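Local coordinates for uncharacterized protein Tfu_2867 (Thermobifida fusca, PDB 2QE6) that binds S-adenosylmethionine in a Rossmann-like fold and probably acts as a methyltransferase, its methyl acceptor being unidentified, at residues 67-72 and 160-165; 82-87 and 141-146; 96-101 and 105-110; 177-182 and 192-197. The protein carries 1 engineered substitution. One frame throughout, in Å; residues are numbered along the deposited sequence. Where two conformers were deposited one is given.

Contact 1. Residues 67-72 and 160-165. With SAM (S-adenosylmethionine), chain F.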
# COMPACT_ATOMS: atom_id res chain seq x y z
N ARG A 67 9.74 -1.36 -7.07
CA ARG A 67 10.20 -2.60 -7.68
C ARG A 67 9.04 -3.50 -8.11
O ARG A 67 9.11 -4.14 -9.16
CB ARG A 67 11.16 -3.38 -6.75
CG ARG A 67 12.43 -2.63 -6.38
CD ARG A 67 13.54 -3.54 -5.86
NE ARG A 67 13.10 -4.36 -4.74
CZ ARG A 67 12.96 -3.92 -3.49
NH1 ARG A 67 13.23 -2.65 -3.18
NH2 ARG A 67 12.53 -4.74 -2.53
N GLY A 68 7.99 -3.58 -7.30
CA GLY A 68 6.84 -4.42 -7.62
C GLY A 68 6.01 -3.87 -8.76
O GLY A 68 5.60 -4.58 -9.64
N VAL A 69 5.77 -2.57 -8.76
CA VAL A 69 5.00 -1.96 -9.83
C VAL A 69 5.79 -2.07 -11.14
O VAL A 69 5.21 -2.33 -12.17
CB VAL A 69 4.59 -0.53 -9.49
CG1 VAL A 69 3.99 0.13 -10.67
CG2 VAL A 69 3.63 -0.53 -8.31
N ARG A 70 7.10 -1.89 -11.08
CA ARG A 70 7.95 -2.05 -12.26
C ARG A 70 7.89 -3.48 -12.80
O ARG A 70 7.83 -3.69 -14.00
CB ARG A 70 9.41 -1.66 -11.95
CG ARG A 70 10.33 -1.70 -13.16
CD ARG A 70 11.76 -1.33 -12.82
NE ARG A 70 12.35 -2.27 -11.86
CZ ARG A 70 12.95 -1.93 -10.72
NH1 ARG A 70 13.08 -0.66 -10.36
NH2 ARG A 70 13.44 -2.89 -9.94
N PHE A 71 7.88 -4.47 -11.90
CA PHE A 71 7.71 -5.87 -12.32
C PHE A 71 6.36 -6.07 -13.02
O PHE A 71 6.27 -6.64 -14.12
CB PHE A 71 7.84 -6.83 -11.11
CG PHE A 71 7.24 -8.19 -11.35
CD1 PHE A 71 7.91 -9.14 -12.07
CD2 PHE A 71 6.01 -8.53 -10.79
CE1 PHE A 71 7.35 -10.41 -12.30
CE2 PHE A 71 5.44 -9.78 -11.03
CZ PHE A 71 6.11 -10.72 -11.77
N LEU A 72 5.31 -5.55 -12.41
CA LEU A 72 3.95 -5.75 -12.90
C LEU A 72 3.71 -5.08 -14.23
O LEU A 72 3.13 -5.70 -15.14
CB LEU A 72 2.95 -5.22 -11.88
CG LEU A 72 2.78 -6.05 -10.62
CD1 LEU A 72 2.02 -5.26 -9.57
CD2 LEU A 72 2.14 -7.43 -10.91
N ALA A 160 -3.84 -5.51 -11.78
CA ALA A 160 -3.16 -5.66 -10.50
C ALA A 160 -3.95 -4.90 -9.44
O ALA A 160 -4.19 -3.71 -9.59
CB ALA A 160 -1.75 -5.12 -10.58
N ILE A 161 -4.33 -5.58 -8.36
CA ILE A 161 -4.86 -4.88 -7.17
C ILE A 161 -3.79 -4.85 -6.08
O ILE A 161 -3.09 -5.84 -5.84
CB ILE A 161 -6.13 -5.56 -6.63
CG1 ILE A 161 -7.28 -5.45 -7.65
CG2 ILE A 161 -6.54 -4.92 -5.32
CD1 ILE A 161 -8.57 -6.15 -7.23
N MSE A 162 -3.60 -3.69 -5.46
CA MSE A 162 -2.51 -3.47 -4.51
C MSE A 162 -3.09 -3.12 -3.17
O MSE A 162 -4.01 -2.32 -3.09
CB MSE A 162 -1.63 -2.31 -4.98
CG MSE A 162 -0.96 -2.55 -6.31
SE MSE A 162 -0.21 -0.93 -7.06
CE MSE A 162 1.00 -0.26 -5.67
N LEU A 163 -2.64 -3.82 -2.14
CA LEU A 163 -2.88 -3.44 -0.77
C LEU A 163 -1.51 -3.27 -0.09
O LEU A 163 -1.21 -3.88 0.94
CB LEU A 163 -3.75 -4.48 -0.05
CG LEU A 163 -5.22 -4.50 -0.50
CD1 LEU A 163 -5.52 -5.68 -1.30
CD2 LEU A 163 -6.14 -4.45 0.72
N VAL A 164 -0.67 -2.46 -0.73
CA VAL A 164 0.67 -2.19 -0.29
C VAL A 164 0.56 -1.25 0.94
O VAL A 164 -0.15 -0.25 0.89
CB VAL A 164 1.53 -1.61 -1.48
CG1 VAL A 164 2.93 -1.16 -1.00
CG2 VAL A 164 1.69 -2.67 -2.59
N GLY A 165 1.21 -1.63 2.05
CA GLY A 165 1.14 -0.88 3.29
C GLY A 165 -0.23 -0.76 3.90
O GLY A 165 -0.49 0.20 4.67
N SAM F . -0.02 2.25 0.09
CA SAM F . 0.97 3.32 0.50
C SAM F . 2.34 2.71 0.66
O SAM F . 3.35 3.39 0.50
OXT SAM F . 2.45 1.52 0.99
CB SAM F . 0.66 4.06 1.82
CG SAM F . 0.68 3.21 3.09
SD SAM F . 0.12 4.04 4.62
CE SAM F . -0.22 5.64 3.86
C5' SAM F . -1.56 3.38 4.59
C4' SAM F . -2.66 4.05 3.76
O4' SAM F . -3.81 3.20 3.74
C3' SAM F . -3.14 5.39 4.33
O3' SAM F . -3.12 6.41 3.35
C2' SAM F . -4.55 5.15 4.86
O2' SAM F . -5.39 6.32 4.90
C1' SAM F . -4.98 4.02 3.94
N9 SAM F . -6.05 3.24 4.55
C8 SAM F . -6.04 2.48 5.72
N7 SAM F . -7.27 1.93 5.88
C5 SAM F . -8.05 2.32 4.82
C6 SAM F . -9.38 2.01 4.49
N6 SAM F . -10.12 1.23 5.31
N1 SAM F . -9.88 2.57 3.32
C2 SAM F . -9.10 3.39 2.48
N3 SAM F . -7.79 3.70 2.83
C4 SAM F . -7.29 3.14 3.98

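Contact 2. Residues 82-87 and 141-146. With SAM (S-adenosylmethionine), chain F.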
# COMPACT_ATOMS: atom_id res chain seq x y z
N LEU A 82 -5.27 -1.01 -9.53
CA LEU A 82 -6.13 -0.45 -8.50
C LEU A 82 -5.33 -0.41 -7.20
O LEU A 82 -4.96 -1.43 -6.64
CB LEU A 82 -7.39 -1.31 -8.33
CG LEU A 82 -8.42 -0.83 -7.31
CD1 LEU A 82 -8.85 0.62 -7.56
CD2 LEU A 82 -9.63 -1.79 -7.31
N ASP A 83 -5.02 0.80 -6.77
CA ASP A 83 -4.08 1.01 -5.69
C ASP A 83 -4.88 1.44 -4.46
O ASP A 83 -5.27 2.62 -4.31
CB ASP A 83 -3.05 2.05 -6.11
CG ASP A 83 -1.90 2.25 -5.10
OD1 ASP A 83 -1.87 1.61 -4.01
OD2 ASP A 83 -1.01 3.12 -5.40
N LEU A 84 -5.14 0.44 -3.60
CA LEU A 84 -6.01 0.60 -2.45
C LEU A 84 -5.24 1.05 -1.20
O LEU A 84 -4.30 0.37 -0.76
CB LEU A 84 -6.67 -0.74 -2.13
CG LEU A 84 -7.54 -1.30 -3.28
CD1 LEU A 84 -7.95 -2.73 -2.92
CD2 LEU A 84 -8.77 -0.42 -3.58
N GLY A 85 -5.68 2.16 -0.61
CA GLY A 85 -4.95 2.75 0.49
C GLY A 85 -3.70 3.37 -0.08
O GLY A 85 -2.61 3.10 0.39
N SER A 86 -3.84 4.20 -1.10
CA SER A 86 -2.70 4.69 -1.87
C SER A 86 -1.70 5.53 -1.07
O SER A 86 -0.51 5.61 -1.44
CB SER A 86 -3.19 5.58 -3.02
OG SER A 86 -3.90 6.70 -2.51
N GLY A 87 -2.21 6.24 -0.06
CA GLY A 87 -1.46 7.25 0.66
C GLY A 87 -1.25 8.56 -0.08
O GLY A 87 -1.71 8.73 -1.22
N GLU A 141 -17.52 -3.62 -2.70
CA GLU A 141 -18.68 -3.40 -3.56
C GLU A 141 -18.74 -1.96 -4.01
O GLU A 141 -18.91 -1.69 -5.19
CB GLU A 141 -19.98 -3.79 -2.86
N TYR A 142 -18.58 -1.02 -3.09
CA TYR A 142 -18.59 0.39 -3.46
C TYR A 142 -17.38 0.72 -4.38
O TYR A 142 -17.53 1.35 -5.41
CB TYR A 142 -18.62 1.29 -2.20
CG TYR A 142 -18.55 2.76 -2.53
CD1 TYR A 142 -19.70 3.48 -2.86
CD2 TYR A 142 -17.35 3.43 -2.53
CE1 TYR A 142 -19.63 4.81 -3.19
CE2 TYR A 142 -17.26 4.76 -2.83
CZ TYR A 142 -18.40 5.46 -3.16
OH TYR A 142 -18.28 6.80 -3.49
N ILE A 143 -16.18 0.27 -4.01
CA ILE A 143 -14.99 0.63 -4.79
C ILE A 143 -15.05 0.04 -6.21
O ILE A 143 -14.83 0.74 -7.21
CB ILE A 143 -13.69 0.24 -4.07
CG1 ILE A 143 -13.43 1.19 -2.90
CG2 ILE A 143 -12.48 0.25 -5.00
CD1 ILE A 143 -12.46 0.65 -1.89
N LEU A 144 -15.39 -1.24 -6.31
CA LEU A 144 -15.35 -1.93 -7.59
C LEU A 144 -16.43 -1.44 -8.56
O LEU A 144 -16.35 -1.71 -9.77
CB LEU A 144 -15.43 -3.44 -7.40
CG LEU A 144 -14.25 -4.08 -6.67
CD1 LEU A 144 -14.62 -5.50 -6.23
CD2 LEU A 144 -12.99 -4.08 -7.57
N ASN A 145 -17.42 -0.71 -8.05
CA ASN A 145 -18.49 -0.18 -8.89
C ASN A 145 -18.43 1.33 -9.10
O ASN A 145 -19.26 1.90 -9.79
CB ASN A 145 -19.83 -0.65 -8.32
CG ASN A 145 -20.00 -2.16 -8.48
OD1 ASN A 145 -20.16 -2.65 -9.59
ND2 ASN A 145 -19.90 -2.89 -7.39
N HIS A 146 -17.40 1.96 -8.54
CA HIS A 146 -17.20 3.40 -8.64
C HIS A 146 -16.96 3.80 -10.12
O HIS A 146 -16.29 3.06 -10.86
CB HIS A 146 -16.01 3.81 -7.73
CG HIS A 146 -15.91 5.28 -7.48
ND1 HIS A 146 -15.41 6.16 -8.42
CD2 HIS A 146 -16.28 6.03 -6.42
CE1 HIS A 146 -15.47 7.39 -7.94
NE2 HIS A 146 -15.99 7.34 -6.73
N SAM F . -0.02 2.25 0.09
CA SAM F . 0.97 3.32 0.50
C SAM F . 2.34 2.71 0.66
O SAM F . 3.35 3.39 0.50
OXT SAM F . 2.45 1.52 0.99
CB SAM F . 0.66 4.06 1.82
CG SAM F . 0.68 3.21 3.09
SD SAM F . 0.12 4.04 4.62
CE SAM F . -0.22 5.64 3.86
C5' SAM F . -1.56 3.38 4.59
C4' SAM F . -2.66 4.05 3.76
O4' SAM F . -3.81 3.20 3.74
C3' SAM F . -3.14 5.39 4.33
O3' SAM F . -3.12 6.41 3.35
C2' SAM F . -4.55 5.15 4.86
O2' SAM F . -5.39 6.32 4.90
C1' SAM F . -4.98 4.02 3.94
N9 SAM F . -6.05 3.24 4.55
C8 SAM F . -6.04 2.48 5.72
N7 SAM F . -7.27 1.93 5.88
C5 SAM F . -8.05 2.32 4.82
C6 SAM F . -9.38 2.01 4.49
N6 SAM F . -10.12 1.23 5.31
N1 SAM F . -9.88 2.57 3.32
C2 SAM F . -9.10 3.39 2.48
N3 SAM F . -7.79 3.70 2.83
C4 SAM F . -7.29 3.14 3.98

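Contact 3. Residues 96-101 and 105-110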
# COMPACT_ATOMS: atom_id res chain seq x y z
N GLU A 96 3.56 6.78 -11.94
CA GLU A 96 4.84 7.24 -12.46
C GLU A 96 5.74 6.05 -12.76
O GLU A 96 6.32 5.95 -13.81
CB GLU A 96 5.48 8.21 -11.45
CG GLU A 96 4.72 9.56 -11.34
CD GLU A 96 5.00 10.33 -10.03
OE1 GLU A 96 5.76 9.84 -9.15
OE2 GLU A 96 4.43 11.43 -9.88
N VAL A 97 5.85 5.13 -11.81
CA VAL A 97 6.56 3.89 -12.08
C VAL A 97 5.92 3.13 -13.25
O VAL A 97 6.62 2.74 -14.19
CB VAL A 97 6.55 2.99 -10.82
CG1 VAL A 97 7.48 1.82 -11.04
CG2 VAL A 97 7.00 3.82 -9.63
N ALA A 98 4.60 2.94 -13.20
CA ALA A 98 3.90 2.16 -14.24
C ALA A 98 4.11 2.78 -15.60
O ALA A 98 4.42 2.08 -16.57
CB ALA A 98 2.40 2.04 -13.92
N GLN A 99 3.97 4.10 -15.69
CA GLN A 99 4.10 4.76 -17.00
C GLN A 99 5.54 4.81 -17.52
O GLN A 99 5.74 4.91 -18.74
CB GLN A 99 3.51 6.17 -16.96
CG GLN A 99 1.98 6.22 -16.67
CD GLN A 99 1.46 7.62 -16.74
OE1 GLN A 99 2.05 8.46 -17.41
NE2 GLN A 99 0.35 7.88 -16.08
N SER A 100 6.52 4.73 -16.62
CA SER A 100 7.95 4.67 -17.03
C SER A 100 8.28 3.40 -17.81
O SER A 100 9.13 3.44 -18.68
CB SER A 100 8.90 4.78 -15.81
OG SER A 100 8.92 3.61 -15.01
N VAL A 101 7.61 2.29 -17.50
CA VAL A 101 7.83 1.03 -18.22
C VAL A 101 6.74 0.75 -19.26
O VAL A 101 6.95 -0.04 -20.16
CB VAL A 101 8.00 -0.20 -17.27
CG1 VAL A 101 9.19 0.00 -16.36
CG2 VAL A 101 6.78 -0.45 -16.45
N ALA A 105 -0.27 2.47 -19.25
CA ALA A 105 -0.75 1.93 -17.98
C ALA A 105 -1.79 2.88 -17.38
O ALA A 105 -1.67 4.11 -17.54
CB ALA A 105 0.41 1.73 -17.01
N ARG A 106 -2.78 2.30 -16.69
CA ARG A 106 -3.87 3.05 -16.07
C ARG A 106 -3.94 2.72 -14.60
O ARG A 106 -3.87 1.53 -14.24
CB ARG A 106 -5.20 2.73 -16.75
CG ARG A 106 -5.23 3.18 -18.23
CD ARG A 106 -6.62 3.10 -18.82
NE ARG A 106 -7.16 1.75 -18.64
CZ ARG A 106 -6.89 0.69 -19.42
NH1 ARG A 106 -6.06 0.78 -20.45
NH2 ARG A 106 -7.44 -0.48 -19.13
N VAL A 107 -4.01 3.76 -13.76
CA VAL A 107 -3.97 3.56 -12.31
C VAL A 107 -5.11 4.35 -11.68
O VAL A 107 -5.35 5.53 -12.03
CB VAL A 107 -2.60 4.01 -11.66
CG1 VAL A 107 -2.60 3.76 -10.17
CG2 VAL A 107 -1.43 3.25 -12.31
N VAL A 108 -5.82 3.68 -10.77
CA VAL A 108 -6.89 4.29 -10.00
C VAL A 108 -6.47 4.18 -8.54
O VAL A 108 -6.28 3.09 -8.04
CB VAL A 108 -8.24 3.58 -10.22
CG1 VAL A 108 -9.31 4.14 -9.24
CG2 VAL A 108 -8.68 3.71 -11.72
N TYR A 109 -6.28 5.33 -7.90
CA TYR A 109 -5.90 5.37 -6.50
C TYR A 109 -7.13 5.55 -5.60
O TYR A 109 -8.03 6.30 -5.92
CB TYR A 109 -4.96 6.53 -6.21
CG TYR A 109 -3.61 6.58 -6.90
CD1 TYR A 109 -2.53 5.83 -6.44
CD2 TYR A 109 -3.38 7.46 -7.94
CE1 TYR A 109 -1.24 5.95 -7.05
CE2 TYR A 109 -2.12 7.58 -8.53
CZ TYR A 109 -1.05 6.82 -8.08
OH TYR A 109 0.19 7.02 -8.71
N VAL A 110 -7.13 4.90 -4.45
CA VAL A 110 -8.23 4.99 -3.50
C VAL A 110 -7.64 5.19 -2.11
O VAL A 110 -6.71 4.47 -1.74
CB VAL A 110 -9.08 3.69 -3.51
CG1 VAL A 110 -10.27 3.78 -2.54
CG2 VAL A 110 -9.55 3.41 -4.96
O HOH W 1 -1.12 5.87 -15.18

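Contact 4. Residues 177-182 and 192-197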
# COMPACT_ATOMS: atom_id res chain seq x y z
N ARG A 177 -13.10 -11.62 4.06
CA ARG A 177 -14.11 -11.20 3.11
C ARG A 177 -13.61 -10.05 2.24
O ARG A 177 -13.91 -9.98 1.03
CB ARG A 177 -15.41 -10.79 3.86
CG ARG A 177 -16.30 -9.78 3.10
CD ARG A 177 -17.42 -9.16 3.96
NE ARG A 177 -16.98 -8.05 4.85
CZ ARG A 177 -16.81 -6.78 4.46
NH1 ARG A 177 -17.00 -6.41 3.20
NH2 ARG A 177 -16.43 -5.87 5.36
N VAL A 178 -12.86 -9.12 2.84
CA VAL A 178 -12.43 -7.92 2.10
C VAL A 178 -11.41 -8.29 1.01
O VAL A 178 -11.59 -7.94 -0.16
CB VAL A 178 -11.91 -6.78 3.04
CG1 VAL A 178 -11.13 -5.72 2.25
CG2 VAL A 178 -13.11 -6.14 3.82
N VAL A 179 -10.34 -9.00 1.39
CA VAL A 179 -9.30 -9.32 0.41
C VAL A 179 -9.85 -10.33 -0.61
O VAL A 179 -9.55 -10.22 -1.79
CB VAL A 179 -7.97 -9.80 1.04
CG1 VAL A 179 -6.90 -10.07 -0.07
CG2 VAL A 179 -7.46 -8.71 2.01
N GLY A 180 -10.66 -11.27 -0.13
CA GLY A 180 -11.34 -12.22 -1.01
C GLY A 180 -12.22 -11.57 -2.07
O GLY A 180 -12.28 -12.05 -3.19
N ALA A 181 -12.91 -10.48 -1.73
CA ALA A 181 -13.73 -9.79 -2.74
C ALA A 181 -12.87 -9.24 -3.88
O ALA A 181 -13.26 -9.27 -5.04
CB ALA A 181 -14.51 -8.67 -2.08
N TYR A 182 -11.72 -8.68 -3.56
CA TYR A 182 -10.87 -8.11 -4.60
C TYR A 182 -10.22 -9.24 -5.43
O TYR A 182 -10.09 -9.09 -6.63
CB TYR A 182 -9.79 -7.17 -3.98
CG TYR A 182 -10.36 -5.91 -3.30
CD1 TYR A 182 -11.00 -4.93 -4.04
CD2 TYR A 182 -10.25 -5.72 -1.91
CE1 TYR A 182 -11.54 -3.78 -3.45
CE2 TYR A 182 -10.79 -4.55 -1.30
CZ TYR A 182 -11.43 -3.60 -2.10
OH TYR A 182 -11.98 -2.45 -1.56
N LEU A 192 -2.26 -9.82 -7.30
CA LEU A 192 -2.45 -9.14 -6.02
C LEU A 192 -1.08 -8.85 -5.41
O LEU A 192 -0.27 -9.77 -5.25
CB LEU A 192 -3.25 -10.03 -5.07
CG LEU A 192 -3.61 -9.48 -3.68
CD1 LEU A 192 -4.48 -8.26 -3.79
CD2 LEU A 192 -4.29 -10.61 -2.86
N PHE A 193 -0.81 -7.58 -5.14
CA PHE A 193 0.48 -7.09 -4.56
C PHE A 193 0.12 -6.49 -3.18
O PHE A 193 -0.65 -5.54 -3.10
CB PHE A 193 1.07 -6.06 -5.53
CG PHE A 193 2.35 -5.38 -5.09
CD1 PHE A 193 3.16 -5.88 -4.08
CD2 PHE A 193 2.80 -4.25 -5.80
CE1 PHE A 193 4.37 -5.27 -3.75
CE2 PHE A 193 4.00 -3.62 -5.46
CZ PHE A 193 4.80 -4.15 -4.43
N MSE A 194 0.61 -7.10 -2.09
CA MSE A 194 0.38 -6.55 -0.77
C MSE A 194 1.67 -6.46 0.04
O MSE A 194 2.60 -7.24 -0.18
CB MSE A 194 -0.59 -7.45 0.01
CG MSE A 194 -1.83 -7.80 -0.77
SE MSE A 194 -3.22 -8.53 0.38
CE MSE A 194 -2.59 -10.37 0.58
N THR A 195 1.71 -5.54 1.00
CA THR A 195 2.78 -5.55 1.99
C THR A 195 2.09 -5.41 3.34
O THR A 195 0.96 -4.95 3.42
CB THR A 195 3.85 -4.51 1.77
OG1 THR A 195 3.36 -3.22 2.18
CG2 THR A 195 4.32 -4.51 0.32
N SER A 196 2.78 -5.77 4.40
CA SER A 196 2.14 -5.86 5.70
C SER A 196 3.20 -5.82 6.78
O SER A 196 4.24 -6.43 6.65
CB SER A 196 1.40 -7.16 5.84
OG SER A 196 0.79 -7.29 7.16
N LEU A 197 2.88 -5.14 7.88
CA LEU A 197 3.52 -5.36 9.14
C LEU A 197 3.49 -6.85 9.47
O LEU A 197 2.43 -7.50 9.39
CB LEU A 197 2.80 -4.51 10.19
CG LEU A 197 3.28 -4.47 11.65
CD1 LEU A 197 4.77 -4.05 11.79
CD2 LEU A 197 2.34 -3.51 12.36

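Contact 1. Residues 67-72 and 160-165
In the Rossmann-like methyltransferase sheet, strand 160-163 is the fourth strand in chain order, and here helix 54-75 lies across one face of it through Val69 and Leu72. The contact is wholly apolar. Val69 CG2 rests 3.7 Å from the terminal CE of selenomethionine Met162, and the two side chains cross at about a right angle. Met162 sends CG away from its own carbonyl carbon (chi1 -62°), then bends at chi3 (56°), which turns CE under the helix. Two residues earlier in the strand and one turn later in the helix, Leu72 CD1 meets Ala160 CB at 3.9 Å; the small methyl of alanine suits a place where the long leucine comes down. The flexible thioether chain of Met162 can follow the surface made by Val69 and by Thr94 of helix 94-101. Past the strand, Val164 O accepts a hydrogen bond of 2.6 Å from the amino N of SAM, and Gly165, with positive phi (61°), carries no side chain where the ligand carboxylate passes. With apolar packing behind the strand, the loop after it probably holds Val164 O in place for the amino group of SAM, which is probably positively charged.

Contact 2. Residues 82-87 and 141-146
The imidazole of His146 is stacked with Phe133 and has Tyr142 CE2 at its edge, in the ring plane; at the N-cap of helix 147-152, it accepts a hydrogen bond on ND1 from Asp148 N. Ile143 and Leu144 touch strand 80-84, the first in chain order and a central strand of the Rossmann-like methyltransferase sheet, and the segment 82-87 runs on into the glycine-rich loop after it. Helix and strand run roughly antiparallel (149°), with axes 11.5 Å apart, a spacing bridged by branched aliphatic chains. Ile143 CG2 sits 4.0 Å from Leu84 CD2 and also touches Leu82 CD2, while Leu144 CD2 meets Leu82 CD2 at 4.1 Å, the two leucines crossing at about a right angle. Leu82 keeps CG anti to the backbone N (chi1 -179°), which carries CD2 to both partners. Tyr182 closes over Leu84, Ile143 and Leu144. Beyond Leu84, Gly85 O accepts a 2.7 Å hydrogen bond from SAM N, and Gly85 and Gly87, both at positive phi, carry no side chain against the ligand. Asn145 ND2 reaches back to Glu141 O at 2.7 Å, in the carbonyl plane on a lone pair, with an N-H...O angle of 158°.

Contact 3. Residues 96-101 and 105-110
Gln99 turns CG away from its carbonyl carbon (chi1 -63°) and extends fully at chi2 (-176°), which carries its amide toward the start of strand 106-111 and Ala105. This is the second half of a beta-alpha-beta crossover of the Rossmann-like fold, in which strand 80-84 leads through helix 94-101 into strand 106-111. Only three residues separate the two segments, so helix and strand meet at once and need small side chains. Ala98 CB lies 3.7 Å from Ala105 CB; two methyls let the backbones come close, and the nearest CA pair is that of the neighbouring Gln99 and Ala105, 5.7 Å apart. Further along the strand, Val107 CG2 comes 4.3 Å from Ala98 CB. Its other branch, CG1, lies over the centre of one face of the Tyr109 ring, 3.9 Å above the plane. The Tyr109 hydroxyl is hydrogen-bonded to His95 ND1, which fixes the ring from the helix too. An amide suits position 99 because its NH2 can donate to both Asp127 OD2 and a water: Gln99 NE2 gives a hydrogen bond of 2.6 Å to the water, which in turn donates to Ala105 O at 3.0 Å.

Contact 4. Residues 177-182 and 192-197
Thr195 OG1 is held by two partners: Gly165 N donates a hydrogen bond to it, and Asn61 OD1, of a residue that binds S-adenosylmethionine, is its second hydrogen-bond partner. A threonine suits this place because one hydroxyl can both accept and donate. It sits on one face of strand 191-197, while Leu192 and Met194 on the other face meet helix 175-185. There Val179 carries the contact. With CG1 anti to the backbone N (chi1 -178°), this branch reaches Leu192 CD2 at 3.9 Å and selenomethionine Met194 SE at 4.0 Å. The valine crosses Leu192 at about a right angle but meets Met194 tip to tip, and Leu192 CD2 and Met194 SE are themselves 4.0 Å apart, so the three atoms form a nearly equilateral cluster. Here the crossover from strand 160-163 through helix 175-185 to strand 191-197 is closed, a right-handed beta-alpha-beta unit as Rossmann-like folds have. A beta-branched valine is short and stiff, so the helix can lie close; the bent Met194 chain (chi3 -80°) packs beside it, touching Gln230 and Phe231 as well. One turn further on, the end of Tyr182 leads away from the strand, and its OH is hydrogen-bonded to Val137 O.

The contacts share one sheet but divide between its faces: helices 54-75 and 94-101 (contacts 1 and 3) pack on one face, helices 140-145 and 175-185 (contacts 2 and 4) on the other. Contacts 1 and 2 are joined by neighbouring strands, with Met162 N to Leu82 O at 2.9 Å; contacts 1 and 4 likewise, with Leu163 N to Phe193 O at 2.8 Å. Contacts 2 and 3 pair through Asp83 N and Val108 O, 2.9 Å apart. Contacts 3 and 4 do not touch, their centres lying about 19 Å apart. The loops after strands 80-84 and 160-163 converge on SAM, whose amino group is thereby held by carbonyls from contacts 1 and 2 at once.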